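Periplasmic sugar-binding protein (PDB 4RXU) binds glucose, held as beta-D-glucopyranose between its two lobes, and probably serves as the solute-binding component of an ABC-type sugar transporter. Local coordinates at residues E54-A59 / D306-A311; K113-D118 / V312-D317; L157-G162 / G175-L180; S165-F170 / L206-M211. All blocks are in the same frame, centred on the assembly; numbering follows the deposited sequence.

Interaction 1 (E54-A59 / D306-A311); sequences EALQQA and DAIKAA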
# COMPACT_ATOMS: atom_id res chain seq x y z
N GLU A 54 3.46 19.18 7.38
CA GLU A 54 3.45 20.31 6.43
C GLU A 54 2.06 20.94 6.26
O GLU A 54 1.91 22.15 6.28
CB GLU A 54 4.03 19.89 5.08
CG GLU A 54 5.53 19.60 5.18
CD GLU A 54 6.12 18.88 3.98
OE1 GLU A 54 5.36 18.43 3.10
OE2 GLU A 54 7.37 18.74 3.93
N ALA A 55 1.05 20.10 6.12
CA ALA A 55 -0.32 20.61 5.89
C ALA A 55 -0.86 21.30 7.13
O ALA A 55 -1.51 22.33 7.04
CB ALA A 55 -1.26 19.47 5.46
N LEU A 56 -0.57 20.72 8.29
CA LEU A 56 -1.01 21.28 9.55
C LEU A 56 -0.33 22.64 9.79
O LEU A 56 -0.99 23.60 10.19
CB LEU A 56 -0.74 20.29 10.70
CG LEU A 56 -1.56 18.98 10.65
CD1 LEU A 56 -1.01 18.00 11.68
CD2 LEU A 56 -3.04 19.27 10.85
N GLN A 57 0.98 22.71 9.50
CA GLN A 57 1.74 23.97 9.63
C GLN A 57 1.13 25.04 8.73
O GLN A 57 0.95 26.17 9.15
CB GLN A 57 3.24 23.79 9.29
CG GLN A 57 4.02 25.11 9.41
CD GLN A 57 5.54 24.92 9.46
OE1 GLN A 57 6.04 23.80 9.57
NE2 GLN A 57 6.27 26.04 9.40
N GLN A 58 0.81 24.67 7.49
CA GLN A 58 0.29 25.60 6.45
C GLN A 58 -1.01 26.23 6.92
O GLN A 58 -1.25 27.42 6.76
CB GLN A 58 -0.06 24.87 5.14
CG GLN A 58 0.90 24.93 3.97
CD GLN A 58 1.20 26.34 3.44
OE1 GLN A 58 2.33 26.59 3.01
NE2 GLN A 58 0.23 27.26 3.48
N ALA A 59 -1.85 25.37 7.50
CA ALA A 59 -3.17 25.79 7.96
C ALA A 59 -3.19 26.41 9.36
O ALA A 59 -4.23 26.90 9.81
CB ALA A 59 -4.12 24.60 7.91
N ASP A 306 -7.35 15.34 2.19
CA ASP A 306 -8.68 14.73 2.25
C ASP A 306 -9.07 14.41 3.68
O ASP A 306 -10.18 14.67 4.11
CB ASP A 306 -8.76 13.48 1.38
CG ASP A 306 -8.96 13.80 -0.08
OD1 ASP A 306 -9.21 14.98 -0.44
OD2 ASP A 306 -8.89 12.83 -0.86
N ALA A 307 -8.10 13.91 4.44
CA ALA A 307 -8.34 13.60 5.86
C ALA A 307 -8.53 14.86 6.72
O ALA A 307 -9.39 14.90 7.61
CB ALA A 307 -7.19 12.77 6.42
N ILE A 308 -7.71 15.85 6.48
CA ILE A 308 -7.81 17.10 7.24
C ILE A 308 -9.17 17.74 6.92
O ILE A 308 -9.90 18.18 7.81
CB ILE A 308 -6.64 18.06 6.95
CG1 ILE A 308 -5.34 17.47 7.49
CG2 ILE A 308 -6.93 19.44 7.58
CD1 ILE A 308 -4.09 18.17 6.97
N LYS A 309 -9.50 17.83 5.64
CA LYS A 309 -10.77 18.43 5.22
C LYS A 309 -11.97 17.71 5.87
O LYS A 309 -12.92 18.34 6.37
CB LYS A 309 -10.88 18.46 3.69
CG LYS A 309 -9.94 19.46 3.02
CD LYS A 309 -10.18 19.60 1.51
CE LYS A 309 -9.37 18.65 0.65
NZ LYS A 309 -9.59 18.96 -0.80
N ALA A 310 -11.93 16.39 5.91
CA ALA A 310 -13.04 15.63 6.48
C ALA A 310 -13.12 15.89 7.96
O ALA A 310 -14.21 16.10 8.49
CB ALA A 310 -12.89 14.15 6.20
N ALA A 311 -11.97 15.89 8.64
CA ALA A 311 -11.93 16.20 10.07
C ALA A 311 -12.48 17.58 10.40
O ALA A 311 -13.31 17.73 11.30
CB ALA A 311 -10.53 16.05 10.61
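A55 and I308 make the closest approach between helix segments 54-59 and 306-311. All the interactions between the two are apolar. The methyl CB of A55 points at the opposing helix and meets the tip of I308, CB to CD1, at 3.5 Å. That is tighter than ordinary carbon-carbon contact. I308 reaches across because its longer branch is stretched out: CG1 lies anti to the carbonyl carbon (chi1 -67°), and chi2 near 166° carries CD1 straight onward. The looser apolar pair comes from L56. Its CB does not face the neighbouring helix, but one branch turns inward, and L56 CD2 stands 4.2 Å from I308 CD1. A single methyl of I308 therefore touches both A55 and L56.

The segments belong to helices 44-59 and 300-315. Both helices pack on the larger beta-sheet of a two-lobed periplasmic binding protein fold. L56 and I308 both also rest on Y61 of strand 61-67, and L56 reaches V63 as well. Strand 61-67 thus lines one side of the contact. A55 also touches V304 and Q305, one turn earlier on helix 300-315.

The backbone hydrogen bonds run within each helix. The backbone of 54-59 keeps its helical bonds, with Q58 N donating to E54 O at 3.0 Å. Its partner helix does the same, with A311 N donating to A307 O at 2.9 Å. Neither backbone comes close to the other: the nearest CA atoms, those of L56 and I308, are 8.3 Å apart.

Interaction 2 (K113-D118 / V312-D317); sequences KVISYD and VALLQD. With BGC (beta-D-glucopyranose), chain C.
L314 drops its two methyls onto the start of strand 113-117, meeting K113 and I115. The tighter part is around CD1. It sits 3.9 Å from K113 CB and 4.1 Å from I115 CD1, where the isoleucine and leucine chains run past each other in opposite directions. V89 of the adjacent strand also touches both L314 and I115, so I115 is buried here. L314 CD2 lies against the aliphatic part of K113, nearest CG at 4.1 Å.

The outer side is looser. K113 packs with CB and CG; a bend at chi2 (-74°) lays the next carbon along L314 before the amine end leads away on the exposed side. Here helix 300-315 stops in a Schellman motif. D317 is the C-prime residue with positive phi, and its N donates to L314 O at 3.0 Å.

At the far end of the strand, D118 enters the sugar pocket. Its OD2 accepts the hydrogen bond from O2 of the glucose at 2.7 Å, while OD1 forms a salt bridge with R44. A leucine in its place would probably leave O2 without its charged acceptor and R44 without this carboxylate. The chemistry is thus split along one strand. Its beginning offers only carbon to the helix, and the residue just past its end offers a carboxylate, probably kept ionised by the arginine, to a sugar hydroxyl.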
# COMPACT_ATOMS: atom_id res chain seq x y z
N LYS A 113 -15.72 10.68 16.12
CA LYS A 113 -15.86 10.24 14.74
C LYS A 113 -14.57 9.53 14.34
O LYS A 113 -13.47 9.90 14.72
CB LYS A 113 -16.12 11.41 13.78
CG LYS A 113 -17.36 12.19 14.12
CD LYS A 113 -18.60 11.44 13.75
CE LYS A 113 -19.81 12.32 14.01
NZ LYS A 113 -20.96 11.43 14.16
N VAL A 114 -14.74 8.49 13.54
CA VAL A 114 -13.65 7.61 13.15
C VAL A 114 -13.43 7.65 11.63
O VAL A 114 -14.28 7.21 10.84
CB VAL A 114 -13.91 6.15 13.58
CG1 VAL A 114 -12.77 5.24 13.12
CG2 VAL A 114 -14.03 6.07 15.08
N ILE A 115 -12.28 8.22 11.25
CA ILE A 115 -11.85 8.26 9.86
C ILE A 115 -10.71 7.24 9.75
O ILE A 115 -9.59 7.46 10.21
CB ILE A 115 -11.33 9.64 9.46
CG1 ILE A 115 -12.41 10.71 9.69
CG2 ILE A 115 -10.85 9.62 8.02
CD1 ILE A 115 -11.98 12.12 9.35
N SER A 116 -11.01 6.11 9.13
CA SER A 116 -9.97 5.13 8.84
C SER A 116 -9.13 5.73 7.69
O SER A 116 -9.67 6.30 6.76
CB SER A 116 -10.63 3.81 8.45
OG SER A 116 -9.77 2.69 8.55
N TYR A 117 -7.81 5.63 7.82
CA TYR A 117 -6.88 6.37 6.99
C TYR A 117 -5.93 5.40 6.31
O TYR A 117 -5.20 4.66 6.97
CB TYR A 117 -6.08 7.34 7.84
CG TYR A 117 -5.10 8.17 7.05
CD1 TYR A 117 -5.50 9.25 6.30
CD2 TYR A 117 -3.76 7.85 7.05
CE1 TYR A 117 -4.59 9.99 5.55
CE2 TYR A 117 -2.84 8.60 6.34
CZ TYR A 117 -3.27 9.65 5.58
OH TYR A 117 -2.34 10.36 4.86
N ASP A 118 -5.98 5.41 4.98
CA ASP A 118 -5.19 4.57 4.07
C ASP A 118 -5.60 3.11 4.12
O ASP A 118 -5.88 2.53 3.08
CB ASP A 118 -3.68 4.68 4.28
CG ASP A 118 -2.94 4.05 3.15
OD1 ASP A 118 -2.77 4.74 2.12
OD2 ASP A 118 -2.59 2.84 3.25
N VAL A 312 -12.05 18.58 9.64
CA VAL A 312 -12.48 19.95 9.86
C VAL A 312 -13.99 20.05 9.64
O VAL A 312 -14.70 20.73 10.38
CB VAL A 312 -11.67 20.93 8.98
CG1 VAL A 312 -12.31 22.33 8.94
CG2 VAL A 312 -10.24 20.99 9.50
N ALA A 313 -14.50 19.37 8.61
CA ALA A 313 -15.95 19.38 8.38
C ALA A 313 -16.69 18.82 9.60
O ALA A 313 -17.64 19.43 10.12
CB ALA A 313 -16.32 18.60 7.11
N LEU A 314 -16.23 17.69 10.10
CA LEU A 314 -16.85 17.10 11.29
C LEU A 314 -16.77 17.97 12.54
O LEU A 314 -17.69 18.00 13.34
CB LEU A 314 -16.25 15.72 11.55
CG LEU A 314 -16.54 14.70 10.46
CD1 LEU A 314 -15.59 13.53 10.54
CD2 LEU A 314 -17.96 14.19 10.56
N LEU A 315 -15.66 18.68 12.69
CA LEU A 315 -15.50 19.59 13.82
C LEU A 315 -16.51 20.72 13.78
O LEU A 315 -16.92 21.25 14.82
CB LEU A 315 -14.10 20.15 13.83
CG LEU A 315 -12.99 19.18 14.25
CD1 LEU A 315 -11.67 19.92 14.14
CD2 LEU A 315 -13.20 18.61 15.65
N GLN A 316 -16.89 21.08 12.56
CA GLN A 316 -17.90 22.11 12.27
C GLN A 316 -19.32 21.54 12.24
O GLN A 316 -20.25 22.22 11.81
CB GLN A 316 -17.61 22.77 10.92
CG GLN A 316 -16.36 23.63 10.92
CD GLN A 316 -15.91 24.04 9.52
OE1 GLN A 316 -15.28 25.09 9.36
NE2 GLN A 316 -16.21 23.22 8.52
N ASP A 317 -19.49 20.30 12.69
CA ASP A 317 -20.80 19.65 12.71
C ASP A 317 -21.40 19.52 11.28
O ASP A 317 -22.62 19.54 11.08
CB ASP A 317 -21.75 20.41 13.65
CG ASP A 317 -21.27 20.39 15.10
OD1 ASP A 317 -21.09 19.27 15.65
OD2 ASP A 317 -21.09 21.48 15.69
C2 BGC C . 0.10 1.24 2.12
C3 BGC C . 1.30 1.21 1.20
C4 BGC C . 2.54 0.81 1.99
C5 BGC C . 2.29 -0.48 2.77
C6 BGC C . 3.43 -0.85 3.70
C1 BGC C . 0.01 -0.18 2.66
O1 BGC C . -1.18 -0.41 3.35
O2 BGC C . -1.06 1.62 1.38
O3 BGC C . 1.46 2.51 0.63
O4 BGC C . 3.60 0.53 1.06
O5 BGC C . 1.11 -0.38 3.54
O6 BGC C . 3.81 0.25 4.53

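Interaction 3 (L157-G162 / G175-L180); sequences LYLYAG and GAWKVL
L159 and L157 of strand 155-159 pack against L180 and W177 of helix 167-185, the first strand and the helix of a beta-alpha-beta unit completed by strand 189-191. The helix runs nearly antiparallel to the strand, at 160°, with the axes of the two short segments 12.1 Å apart. The gap is bridged by side chains alone.

L180 carries most of the contact from the helix. Its CB points at the strand and already lies 4.5 Å from L157 CD2. CG, anti to the carbonyl carbon (chi1 -60°), stays about as close to L157 CD2 and splits into two methyls. CD1 makes the closest contact, 3.8 Å from L159 CD2, and is also 4.2 Å from L157 CD2. L180 CD2 faces L157, whose CD2 lies 4.3 Å away. F189 and L249, on the strands flanking 155-159, also touch L180, so the leucine is buried against the sheet.

L159 uses its other branch on the tryptophan. Its CD1 comes to the rim of the indole, near the ring plane, 4.3 Å from W177 CZ3. At the pyrrole part of the same ring, W177 NE1 donates to the carbonyl O of K203.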
# COMPACT_ATOMS: atom_id res chain seq x y z
N LEU A 157 6.91 -15.87 -13.73
CA LEU A 157 6.20 -14.89 -12.93
C LEU A 157 6.42 -15.22 -11.47
O LEU A 157 6.14 -16.35 -11.02
CB LEU A 157 4.71 -14.89 -13.28
CG LEU A 157 3.83 -13.91 -12.47
CD1 LEU A 157 4.23 -12.47 -12.73
CD2 LEU A 157 2.38 -14.12 -12.83
N TYR A 158 6.96 -14.25 -10.74
CA TYR A 158 7.18 -14.36 -9.32
C TYR A 158 6.24 -13.39 -8.61
O TYR A 158 6.24 -12.19 -8.90
CB TYR A 158 8.64 -14.04 -9.00
CG TYR A 158 9.60 -15.10 -9.53
CD1 TYR A 158 9.98 -15.15 -10.87
CD2 TYR A 158 10.11 -16.07 -8.68
CE1 TYR A 158 10.86 -16.13 -11.35
CE2 TYR A 158 10.98 -17.05 -9.14
CZ TYR A 158 11.35 -17.09 -10.48
OH TYR A 158 12.22 -18.09 -10.93
N LEU A 159 5.41 -13.93 -7.71
CA LEU A 159 4.39 -13.13 -7.01
C LEU A 159 4.84 -12.80 -5.61
O LEU A 159 5.42 -13.66 -4.93
CB LEU A 159 3.07 -13.92 -6.92
CG LEU A 159 2.44 -14.39 -8.24
CD1 LEU A 159 1.29 -15.34 -7.98
CD2 LEU A 159 2.01 -13.22 -9.13
N TYR A 160 4.56 -11.57 -5.17
CA TYR A 160 4.85 -11.15 -3.79
C TYR A 160 3.70 -10.30 -3.29
O TYR A 160 2.93 -9.73 -4.06
CB TYR A 160 6.19 -10.40 -3.69
CG TYR A 160 7.34 -11.29 -4.13
CD1 TYR A 160 7.87 -12.24 -3.25
CD2 TYR A 160 7.83 -11.25 -5.43
CE1 TYR A 160 8.91 -13.09 -3.63
CE2 TYR A 160 8.85 -12.11 -5.84
CZ TYR A 160 9.39 -13.03 -4.93
OH TYR A 160 10.41 -13.87 -5.33
N ALA A 161 3.56 -10.29 -1.97
CA ALA A 161 2.44 -9.61 -1.33
C ALA A 161 2.82 -8.90 -0.04
O ALA A 161 3.89 -9.13 0.54
CB ALA A 161 1.29 -10.61 -1.06
N GLY A 162 1.89 -8.05 0.38
CA GLY A 162 2.01 -7.32 1.65
C GLY A 162 1.65 -8.18 2.86
O GLY A 162 1.44 -9.40 2.73
N GLY A 175 -6.34 -6.80 -7.14
CA GLY A 175 -6.26 -5.96 -8.34
C GLY A 175 -5.28 -6.55 -9.34
O GLY A 175 -5.53 -6.62 -10.60
N ALA A 176 -4.16 -7.03 -8.81
CA ALA A 176 -3.15 -7.67 -9.66
C ALA A 176 -3.61 -9.01 -10.22
O ALA A 176 -3.43 -9.31 -11.40
CB ALA A 176 -1.84 -7.86 -8.89
N TRP A 177 -4.20 -9.82 -9.35
CA TRP A 177 -4.64 -11.16 -9.74
C TRP A 177 -5.64 -11.09 -10.88
O TRP A 177 -5.65 -11.94 -11.79
CB TRP A 177 -5.29 -11.87 -8.56
CG TRP A 177 -5.69 -13.29 -8.86
CD1 TRP A 177 -6.95 -13.75 -9.06
CD2 TRP A 177 -4.81 -14.43 -8.99
NE1 TRP A 177 -6.91 -15.11 -9.31
CE2 TRP A 177 -5.61 -15.55 -9.24
CE3 TRP A 177 -3.42 -14.60 -8.88
CZ2 TRP A 177 -5.07 -16.84 -9.42
CZ3 TRP A 177 -2.88 -15.88 -9.04
CH2 TRP A 177 -3.71 -16.98 -9.31
N LYS A 178 -6.52 -10.10 -10.82
CA LYS A 178 -7.57 -10.00 -11.83
C LYS A 178 -7.05 -9.58 -13.20
O LYS A 178 -7.78 -9.69 -14.18
CB LYS A 178 -8.75 -9.19 -11.33
CG LYS A 178 -9.34 -9.88 -10.09
CD LYS A 178 -10.76 -9.51 -9.86
CE LYS A 178 -11.48 -10.43 -8.92
NZ LYS A 178 -12.70 -9.70 -8.52
N VAL A 179 -5.80 -9.13 -13.25
CA VAL A 179 -5.09 -8.92 -14.51
C VAL A 179 -4.19 -10.10 -14.85
O VAL A 179 -4.11 -10.53 -16.01
CB VAL A 179 -4.27 -7.60 -14.44
CG1 VAL A 179 -3.31 -7.46 -15.61
CG2 VAL A 179 -5.21 -6.40 -14.38
N LEU A 180 -3.47 -10.61 -13.86
CA LEU A 180 -2.55 -11.70 -14.14
C LEU A 180 -3.20 -13.06 -14.43
O LEU A 180 -2.70 -13.82 -15.25
CB LEU A 180 -1.52 -11.87 -13.01
CG LEU A 180 -0.61 -10.68 -12.72
CD1 LEU A 180 0.10 -10.87 -11.39
CD2 LEU A 180 0.39 -10.47 -13.84

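Interaction 4 (S165-F170 / L206-M211); sequences SDNNAF and LTRDEM. With BGC (beta-D-glucopyranose), chain C.
O1 of the bound glucose is gripped by two side chains at the start of helix 167-185. It donates to D166 OD2 at 2.6 Å and accepts from N168 ND2 at 3.1 Å. D166 OD2 also takes a bond from W222. The other oxygen, D166 OD1, caps the helix: it receives N168 N from well above the carboxylate plane. One carboxylate thus fixes both the sugar and the helix end.

Behind the site, F170 carries the contact with segment 206-211. The guanidinium of R208 lies flat over one face of its ring in a cation-pi stack, with R208 CZ 4.1 Å from the ring centroid and the planes at 20°. R208 reaches it with an extended chain, and its CG brushes F170 CE2 at 3.7 Å. N167 OD1 approaches the edge of the guanidinium, in its plane, 3.5 Å from R208 NH1. M211 CB meets F170 CD2 obliquely at 4.0 Å. An alanine at F170 would probably leave the guanidinium without its stacking face and open a gap beside M211.

The second helix also begins with a cap. T207 OG1 accepts from E210 N at 3.0 Å, and E210 OE1 accepts from T207 N, a capping box. The first turns of two capped helices thus meet through F170, and the first presents polar side chains to the ligand in the interlobe sugar site of this periplasmic binding protein.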
# COMPACT_ATOMS: atom_id res chain seq x y z
N SER A 165 -2.18 -8.72 7.80
CA SER A 165 -2.84 -7.83 8.75
C SER A 165 -3.32 -6.49 8.14
O SER A 165 -4.07 -5.74 8.77
CB SER A 165 -1.92 -7.54 9.93
OG SER A 165 -0.62 -7.22 9.45
N ASP A 166 -2.88 -6.22 6.92
CA ASP A 166 -3.24 -5.00 6.18
C ASP A 166 -4.29 -5.35 5.14
O ASP A 166 -4.01 -6.08 4.21
CB ASP A 166 -1.96 -4.49 5.49
CG ASP A 166 -2.17 -3.27 4.67
OD1 ASP A 166 -3.29 -2.71 4.64
OD2 ASP A 166 -1.14 -2.86 4.06
N ASN A 167 -5.51 -4.84 5.29
CA ASN A 167 -6.52 -5.11 4.26
C ASN A 167 -6.06 -4.69 2.87
O ASN A 167 -6.47 -5.28 1.86
CB ASN A 167 -7.83 -4.42 4.62
CG ASN A 167 -8.96 -4.82 3.73
OD1 ASN A 167 -9.33 -5.99 3.66
ND2 ASN A 167 -9.54 -3.84 3.05
N ASN A 168 -5.25 -3.65 2.79
CA ASN A 168 -4.76 -3.22 1.48
C ASN A 168 -3.94 -4.31 0.80
O ASN A 168 -3.92 -4.37 -0.41
CB ASN A 168 -3.91 -1.95 1.58
CG ASN A 168 -4.72 -0.72 1.88
OD1 ASN A 168 -5.93 -0.70 1.74
ND2 ASN A 168 -4.02 0.34 2.25
N ALA A 169 -3.26 -5.17 1.56
CA ALA A 169 -2.49 -6.25 0.95
C ALA A 169 -3.41 -7.15 0.13
O ALA A 169 -3.05 -7.60 -0.94
CB ALA A 169 -1.73 -7.04 1.99
N PHE A 170 -4.61 -7.40 0.64
CA PHE A 170 -5.59 -8.19 -0.11
C PHE A 170 -6.08 -7.43 -1.32
O PHE A 170 -6.28 -8.01 -2.41
CB PHE A 170 -6.76 -8.58 0.80
CG PHE A 170 -6.44 -9.68 1.76
CD1 PHE A 170 -5.86 -9.40 2.97
CD2 PHE A 170 -6.71 -11.00 1.44
CE1 PHE A 170 -5.56 -10.41 3.86
CE2 PHE A 170 -6.41 -12.01 2.33
CZ PHE A 170 -5.83 -11.71 3.54
N LEU A 206 -11.13 -15.08 -6.49
CA LEU A 206 -10.69 -15.75 -5.29
C LEU A 206 -11.45 -15.27 -4.06
O LEU A 206 -11.75 -14.09 -3.88
CB LEU A 206 -9.21 -15.51 -5.06
CG LEU A 206 -8.28 -15.90 -6.19
CD1 LEU A 206 -6.85 -15.60 -5.78
CD2 LEU A 206 -8.45 -17.37 -6.54
N THR A 207 -11.71 -16.21 -3.17
CA THR A 207 -12.23 -15.83 -1.86
C THR A 207 -11.09 -15.22 -1.02
O THR A 207 -9.89 -15.38 -1.33
CB THR A 207 -12.81 -17.02 -1.09
OG1 THR A 207 -11.75 -17.90 -0.74
CG2 THR A 207 -13.89 -17.78 -1.90
N ARG A 208 -11.44 -14.57 0.07
CA ARG A 208 -10.43 -14.02 0.95
C ARG A 208 -9.53 -15.12 1.52
O ARG A 208 -8.34 -14.95 1.61
CB ARG A 208 -11.08 -13.24 2.08
CG ARG A 208 -10.06 -12.54 2.96
CD ARG A 208 -10.74 -11.70 4.04
NE ARG A 208 -9.83 -11.50 5.14
CZ ARG A 208 -9.14 -10.40 5.39
NH1 ARG A 208 -9.26 -9.32 4.60
NH2 ARG A 208 -8.33 -10.40 6.43
N ASP A 209 -10.12 -16.24 1.88
CA ASP A 209 -9.36 -17.37 2.45
C ASP A 209 -8.42 -17.95 1.39
O ASP A 209 -7.29 -18.37 1.70
CB ASP A 209 -10.30 -18.46 2.93
CG ASP A 209 -10.90 -18.18 4.28
OD1 ASP A 209 -10.60 -17.13 4.87
OD2 ASP A 209 -11.70 -19.03 4.74
N GLU A 210 -8.87 -18.00 0.14
CA GLU A 210 -7.99 -18.46 -0.94
C GLU A 210 -6.84 -17.48 -1.17
O GLU A 210 -5.68 -17.91 -1.25
CB GLU A 210 -8.75 -18.68 -2.24
CG GLU A 210 -9.66 -19.89 -2.18
CD GLU A 210 -10.72 -19.93 -3.29
OE1 GLU A 210 -11.00 -18.87 -3.91
OE2 GLU A 210 -11.32 -21.02 -3.48
N MET A 211 -7.15 -16.19 -1.26
CA MET A 211 -6.09 -15.18 -1.41
C MET A 211 -5.10 -15.30 -0.24
O MET A 211 -3.89 -15.18 -0.41
CB MET A 211 -6.62 -13.76 -1.43
CG MET A 211 -7.29 -13.34 -2.71
SD MET A 211 -7.57 -11.54 -2.78
CE MET A 211 -9.23 -11.53 -2.13
C2 BGC C . 0.10 1.24 2.12
C3 BGC C . 1.30 1.21 1.20
C4 BGC C . 2.54 0.81 1.99
C5 BGC C . 2.29 -0.48 2.77
C6 BGC C . 3.43 -0.85 3.70
C1 BGC C . 0.01 -0.18 2.66
O1 BGC C . -1.18 -0.41 3.35
O2 BGC C . -1.06 1.62 1.38
O3 BGC C . 1.46 2.51 0.63
O4 BGC C . 3.60 0.53 1.06
O5 BGC C . 1.11 -0.38 3.54
O6 BGC C . 3.81 0.25 4.53

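The contacts fall into two pairs, one in each lobe. Interactions 1 and 2 share helix 300-315 on the larger, mixed sheet, and their centres are 11 Å apart. Interactions 3 and 4 share helix 167-185 beside the four-stranded parallel sheet, with centres 12 Å apart. Across the lobes, centres of interactions 1 and 3 are about 34 Å apart. In sequence, 3 and 4 are nested inside the loops closed by 1 and 2, so the chain leaves the first lobe, builds the second and returns. Interactions 2 and 4 meet at the glucose, where D118 O also accepts from N168 ND2, consistent with lobes closed around the sugar.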